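Local coordinates for rhodanese-like domain-containing protein (Rhodopseudomonas palustris, PDB 2HHG) that is of unproven function but may act as a sulfurtransferase, passing sulfur from thiosulfate to cyanide, at residues T23-T26 against A27-I30; A102-T105 against A106-G110. One frame throughout, in Å; residues are numbered along the deposited sequence.

Contact 1 of 2, residues T23-T26 against A27-I30; sequences TLTT and ADAI
Thr25 OG1 is gripped by two partners: it accepts from the backbone N of Asp28 at 3.1 Å, with an N-H...O angle of 156°, and it is hydrogen-bonded to a water 2.7 Å away. That water also donates, weakly, to Asp28 OD1. The hydroxyl reaches forward to the first turn because chi1 of 68° sets OG1 between the backbone N and the carbonyl carbon of Thr25. A second water bridges the same pair of residues, accepting from Thr25 N and donating a hydrogen bond to Asp28 OD2 at 2.7 Å, so the carboxylate is tied back by solvent. An acidic side chain suits this place, since its charge probably interacts well with the helix dipole.

Beside the cap is an apolar contact. Leu24 sends CD2 to the methyl of Ala29 at 3.7 Å, while CD1 rests against Asp28 CB. Ala29, small enough to sit against the strand, donates from its N to Thr25 O at 2.9 Å, the helix's first i to i+4 bond. Thr26 points its OG1 to the carbonyl of Glu118, and its CG2 runs beside Ile30 CD1. A threonine N-cap thus starts helix 26-34 directly after edge strand 22-24 of the parallel rhodanese sheet.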
# COMPACT_ATOMS: atom_id res chain seq x y z
N THR A 23 -1.07 9.45 -5.34
CA THR A 23 0.32 9.10 -5.09
C THR A 23 0.89 10.17 -4.19
O THR A 23 1.06 11.34 -4.58
CB THR A 23 1.14 8.95 -6.38
OG1 THR A 23 0.61 7.87 -7.16
CG2 THR A 23 2.60 8.63 -6.06
N LEU A 24 1.16 9.76 -2.96
CA LEU A 24 1.70 10.64 -1.96
C LEU A 24 3.22 10.64 -2.13
O LEU A 24 3.84 9.58 -2.15
CB LEU A 24 1.29 10.06 -0.60
CG LEU A 24 1.55 10.76 0.71
CD1 LEU A 24 0.90 12.13 0.76
CD2 LEU A 24 1.03 9.87 1.83
N THR A 25 3.83 11.82 -2.27
CA THR A 25 5.29 11.88 -2.40
C THR A 25 5.95 11.31 -1.15
O THR A 25 5.37 11.33 -0.06
CB THR A 25 5.84 13.31 -2.64
OG1 THR A 25 5.65 14.10 -1.46
CG2 THR A 25 5.17 13.97 -3.84
N THR A 26 7.16 10.80 -1.32
CA THR A 26 7.89 10.25 -0.19
C THR A 26 8.02 11.28 0.92
O THR A 26 7.79 10.97 2.09
CB THR A 26 9.26 9.73 -0.63
OG1 THR A 26 9.12 9.05 -1.89
CG2 THR A 26 9.82 8.78 0.40
N ALA A 27 8.35 12.52 0.56
CA ALA A 27 8.54 13.59 1.54
C ALA A 27 7.25 13.91 2.28
O ALA A 27 7.25 14.10 3.49
CB ALA A 27 9.11 14.83 0.88
N ASP A 28 6.13 13.95 1.55
CA ASP A 28 4.84 14.20 2.19
C ASP A 28 4.44 13.07 3.13
O ASP A 28 3.89 13.31 4.20
CB ASP A 28 3.75 14.43 1.14
CG ASP A 28 3.88 15.76 0.43
OD1 ASP A 28 4.69 16.61 0.87
OD2 ASP A 28 3.16 15.96 -0.57
N ALA A 29 4.71 11.83 2.72
CA ALA A 29 4.41 10.67 3.57
C ALA A 29 5.25 10.68 4.86
O ALA A 29 4.74 10.39 5.94
CB ALA A 29 4.62 9.39 2.79
N ILE A 30 6.52 11.03 4.73
CA ILE A 30 7.40 11.15 5.89
C ILE A 30 6.89 12.25 6.83
O ILE A 30 6.81 12.04 8.05
CB ILE A 30 8.87 11.36 5.46
CG1 ILE A 30 9.40 10.07 4.82
CG2 ILE A 30 9.74 11.78 6.65
CD1 ILE A 30 10.76 10.20 4.15
O HOH W 1 2.12 14.14 -2.33
O HOH W 2 6.17 16.76 -1.51

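Contact 2 of 2, residues A102-T105 against A106-G110; sequences AAKT and AQDMG
Lys104 and Asp108, one turn apart on the outer side of the helix, form a salt bridge in which the ammonium faces both carboxylate oxygens. NZ lies 2.9 Å from Asp108 OD1, meeting the lone pair on the side of the other oxygen, and makes a weak bond of 3.1 Å to OD2. Lys104 starts with CG opposite its backbone N (chi1 180°), then bends at chi2 and again at chi4, which brings NZ round to the open end of the carboxylate and CD and CE alongside OD1. With an alanine in place of Lys104 the ammonium and its aliphatic stem are gone, and the Asp108 carboxylate would probably lose its cationic mate and be freer to turn. Thr105 turns OG1 back to a hydrogen bond with the carbonyl of Leu101.

Backbone bonds bind the turns together. Ala106 N to Ala102 O and Gln107 N to Ala103 O are both 2.9 Å, and Asp108 N to Lys104 O is 2.8 Å. The last of the series, Met109 N to Thr105 O, is longer and more bent, at 3.1 Å and 138°. Here helix 97-109, the crossover helix of a beta-alpha-beta unit between strands 88-92 and 114-117, ends in a Schellman motif: Gly110 N bonds to Gln107 O at 3.0 Å and weakly to Ala106 O. Its positive phi (117°) would jam a CB against the preceding carbonyl, which explains the glycine.

The small residues suit the packing. The methyls of Ala103 and Ala106 let the helix lie close on Phe91 of the sheet, and Ala102 meets Leu68 of helix 68-72. Met109, present as selenomethionine, lays CG 3.2 Å from Thr105 O.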
# COMPACT_ATOMS: atom_id res chain seq x y z
N ALA A 102 -2.64 -2.18 -5.06
CA ALA A 102 -3.37 -2.44 -3.82
C ALA A 102 -4.32 -1.29 -3.48
O ALA A 102 -5.47 -1.52 -3.11
CB ALA A 102 -2.41 -2.68 -2.67
N ALA A 103 -3.83 -0.05 -3.59
CA ALA A 103 -4.67 1.12 -3.34
C ALA A 103 -5.86 1.15 -4.30
O ALA A 103 -6.98 1.43 -3.89
CB ALA A 103 -3.85 2.39 -3.45
N LYS A 104 -5.61 0.84 -5.57
CA LYS A 104 -6.68 0.80 -6.55
C LYS A 104 -7.71 -0.29 -6.22
O LYS A 104 -8.91 -0.05 -6.30
CB LYS A 104 -6.10 0.62 -7.95
CG LYS A 104 -7.13 0.56 -9.08
CD LYS A 104 -7.98 1.81 -9.18
CE LYS A 104 -8.70 1.90 -10.52
NZ LYS A 104 -9.53 0.71 -10.83
N THR A 105 -7.24 -1.48 -5.85
CA THR A 105 -8.14 -2.55 -5.43
C THR A 105 -9.02 -2.10 -4.25
O THR A 105 -10.24 -2.27 -4.27
CB THR A 105 -7.35 -3.80 -5.03
OG1 THR A 105 -6.66 -4.29 -6.19
CG2 THR A 105 -8.27 -4.88 -4.47
N ALA A 106 -8.38 -1.52 -3.24
CA ALA A 106 -9.11 -1.08 -2.05
C ALA A 106 -10.14 -0.02 -2.43
O ALA A 106 -11.29 -0.07 -1.99
CB ALA A 106 -8.14 -0.55 -1.02
N GLN A 107 -9.75 0.92 -3.28
CA GLN A 107 -10.66 1.96 -3.72
C GLN A 107 -11.84 1.39 -4.51
O GLN A 107 -12.99 1.81 -4.31
CB GLN A 107 -9.90 2.98 -4.55
CG GLN A 107 -10.67 4.25 -4.83
CD GLN A 107 -9.81 5.27 -5.53
OE1 GLN A 107 -9.66 5.24 -6.76
NE2 GLN A 107 -9.23 6.16 -4.77
N ASP A 108 -11.56 0.42 -5.39
CA ASP A 108 -12.58 -0.29 -6.15
C ASP A 108 -13.61 -0.97 -5.25
O ASP A 108 -14.77 -1.11 -5.61
CB ASP A 108 -11.96 -1.35 -7.07
CG ASP A 108 -11.24 -0.77 -8.27
OD1 ASP A 108 -11.37 0.44 -8.55
OD2 ASP A 108 -10.53 -1.55 -8.94
N MSE A 109 -13.17 -1.42 -4.07
CA MSE A 109 -14.05 -2.08 -3.12
C MSE A 109 -14.93 -1.10 -2.38
O MSE A 109 -15.96 -1.48 -1.82
CB MSE A 109 -13.23 -2.87 -2.10
CG MSE A 109 -12.47 -4.02 -2.71
SE MSE A 109 -11.40 -4.95 -1.41
CE MSE A 109 -12.84 -5.78 -0.40
N GLY A 110 -14.51 0.17 -2.35
CA GLY A 110 -15.22 1.20 -1.60
C GLY A 110 -14.44 1.83 -0.46
O GLY A 110 -14.92 2.78 0.17

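From the N terminus, contact 1 comes first and closes the short turn from strand 22-24 into helix 26-34. The chain then builds strands 40-44, 61-62 and 88-92 before entering helix 97-109, whose last turns and C-terminal end form contact 2. The two are in series, neither nested nor crossed, and their centres are 19 Å apart, with nearest atoms about 8 Å apart and not touching. Strand 114-117 connects their surroundings: it follows contact 2 in the chain, receives Ala103 and Gln107 from it, and lies beside strand 22-24 in the parallel sheet, where Ala29 of contact 1 touches Ile117. One contact opens a helix, the other ends one.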